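Local coordinates for substrate-binding protein (Synechococcus sp., PDB 6WPN) that probably binds a sugar or oligosaccharide in the periplasm of a marine cyanobacterium, as the extracellular solute-binding component of a transport system, at residues L302-Q307 against G312-L317. Residues are numbered along the deposited sequence; the frame is centred on the assembly and turned at random.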
loop_
_atom_site.group_PDB
_atom_site.type_symbol
_atom_site.label_atom_id
_atom_site.label_comp_id
_atom_site.label_asym_id
_atom_site.label_seq_id
_atom_site.Cartn_x
_atom_site.Cartn_y
_atom_site.Cartn_z
ATOM N N LEU A 302 12.887 -1.052 5.960
ATOM C CA LEU A 302 13.905 -0.112 6.403
ATOM C C LEU A 302 15.215 -0.477 5.725
ATOM O O LEU A 302 15.616 -1.644 5.750
ATOM C CB LEU A 302 14.057 -0.142 7.927
ATOM C CG LEU A 302 12.827 0.341 8.695
ATOM C CD1 LEU A 302 13.092 0.311 10.189
ATOM C CD2 LEU A 302 12.401 1.733 8.236
ATOM N N ALA A 303 15.872 0.506 5.107
ATOM C CA ALA A 303 17.097 0.270 4.357
ATOM C C ALA A 303 18.207 1.187 4.856
ATOM O O ALA A 303 17.955 2.228 5.470
ATOM C CB ALA A 303 16.881 0.474 2.852
ATOM N N VAL A 304 19.446 0.786 4.577
ATOM C CA VAL A 304 20.632 1.534 4.985
ATOM C C VAL A 304 21.385 2.015 3.747
ATOM O O VAL A 304 21.999 1.203 3.038
ATOM C CB VAL A 304 21.542 0.681 5.885
ATOM C CG1 VAL A 304 22.759 1.490 6.336
ATOM C CG2 VAL A 304 20.769 0.150 7.075
ATOM N N PRO A 305 21.383 3.317 3.461
ATOM C CA PRO A 305 22.107 3.822 2.286
ATOM C C PRO A 305 23.588 3.479 2.340
ATOM O O PRO A 305 24.197 3.443 3.411
ATOM C CB PRO A 305 21.878 5.335 2.361
ATOM C CG PRO A 305 20.578 5.465 3.103
ATOM C CD PRO A 305 20.613 4.377 4.135
ATOM N N ARG A 306 24.164 3.207 1.166
ATOM C CA ARG A 306 25.577 2.846 1.114
ATOM C C ARG A 306 26.471 3.993 1.561
ATOM O O ARG A 306 27.570 3.756 2.074
ATOM C CB ARG A 306 25.965 2.389 -0.294
ATOM C CG ARG A 306 25.866 0.883 -0.511
ATOM C CD ARG A 306 26.709 0.436 -1.697
ATOM N NE ARG A 306 28.102 0.847 -1.545
ATOM C CZ ARG A 306 29.071 0.563 -2.410
ATOM N NH1 ARG A 306 28.810 -0.142 -3.502
ATOM N NH2 ARG A 306 30.307 0.986 -2.179
ATOM N N GLN A 307 26.023 5.238 1.384
ATOM C CA GLN A 307 26.803 6.376 1.856
ATOM C C GLN A 307 26.845 6.482 3.373
ATOM O O GLN A 307 27.637 7.274 3.893
ATOM C CB GLN A 307 26.257 7.683 1.276
ATOM C CG GLN A 307 26.865 8.083 -0.059
ATOM C CD GLN A 307 26.435 7.184 -1.201
ATOM O OE1 GLN A 307 25.344 6.609 -1.181
ATOM N NE2 GLN A 307 27.296 7.058 -2.206
ATOM N N GLY A 312 26.828 -0.147 10.718
ATOM C CA GLY A 312 26.583 -1.106 11.788
ATOM C C GLY A 312 25.551 -0.618 12.785
ATOM O O GLY A 312 24.635 -1.354 13.161
ATOM N N GLU A 313 25.688 0.633 13.234
ATOM C CA GLU A 313 24.689 1.203 14.130
ATOM C C GLU A 313 23.341 1.327 13.436
ATOM O O GLU A 313 22.294 1.163 14.075
ATOM C CB GLU A 313 25.150 2.571 14.639
ATOM C CG GLU A 313 26.273 2.523 15.665
ATOM C CD GLU A 313 25.794 2.178 17.071
ATOM O OE1 GLU A 313 26.657 2.019 17.961
ATOM O OE2 GLU A 313 24.565 2.073 17.291
ATOM N N ALA A 314 23.349 1.624 12.136
ATOM C CA ALA A 314 22.100 1.723 11.392
ATOM C C ALA A 314 21.377 0.384 11.353
ATOM O O ALA A 314 20.149 0.329 11.480
ATOM C CB ALA A 314 22.374 2.228 9.976
ATOM N N VAL A 315 22.122 -0.705 11.158
ATOM C CA VAL A 315 21.514 -2.030 11.178
ATOM C C VAL A 315 20.947 -2.334 12.559
ATOM O O VAL A 315 19.859 -2.910 12.688
ATOM C CB VAL A 315 22.533 -3.093 10.728
ATOM C CG1 VAL A 315 21.979 -4.495 10.962
ATOM C CG2 VAL A 315 22.887 -2.888 9.263
ATOM N N GLU A 316 21.668 -1.943 13.616
ATOM C CA GLU A 316 21.158 -2.155 14.967
ATOM C C GLU A 316 19.858 -1.393 15.196
ATOM O O GLU A 316 18.929 -1.912 15.824
ATOM C CB GLU A 316 22.208 -1.743 16.000
ATOM C CG GLU A 316 23.465 -2.595 15.993
ATOM C CD GLU A 316 24.093 -2.730 17.372
ATOM O OE1 GLU A 316 23.918 -3.798 17.998
ATOM O OE2 GLU A 316 24.737 -1.761 17.840
ATOM N N LEU A 317 19.769 -0.161 14.684
ATOM C CA LEU A 317 18.540 0.608 14.841
ATOM C C LEU A 317 17.393 -0.028 14.069
ATOM O O LEU A 317 16.282 -0.154 14.595
ATOM C CB LEU A 317 18.759 2.052 14.393
ATOM C CG LEU A 317 17.512 2.943 14.322
ATOM C CD1 LEU A 317 16.847 3.069 15.691
ATOM C CD2 LEU A 317 17.869 4.314 13.769
#
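Val304 meets Ala314 and Val315 in a small, wholly apolar contact, buried within the fold, where the chain leaving strand 295-303 turns back and enters helix 311-321. It illustrates a short strand-to-helix connection in which one branched side chain supplies the contact between the two arms: no hydrogen bond crosses between 302-307 and 312-317, and only 117 Å² of surface is buried, both sides summed. Val304 and Ala314 point their CB atoms at each other, and their CA atoms lie 6.6 Å apart, the closest backbone approach of the two segments. Both methyls of the valine straddle the single methyl of the alanine, CG1 lying 3.7 Å from Ala314 CB and CG2 3.9 Å from the same atom. With chi1 at -178°, CG1 stands anti to the backbone N while CG2 lies beside that nitrogen, and this second branch also reaches along the helix to the next residue, where Val304 CG2 comes 4.3 Å from Val315 CG2. The short alanine side chain is consistent with the close approach of helix and chain, and Val315 adds a looser flank. Val304 is also held by the loop around Thr105: its carbonyl oxygen accepts a hydrogen bond from Thr105 OG1, and its side chain touches Leu107. On the helix, the side chains of Glu313, Glu316 and Leu317 touch Trp52 of helix 42-55, while Ala303 pairs with Val88 of strand 87-90. Such packing sets a helix against the connection that precedes it, as in the alpha/beta domains of bacterial extracellular solute-binding proteins.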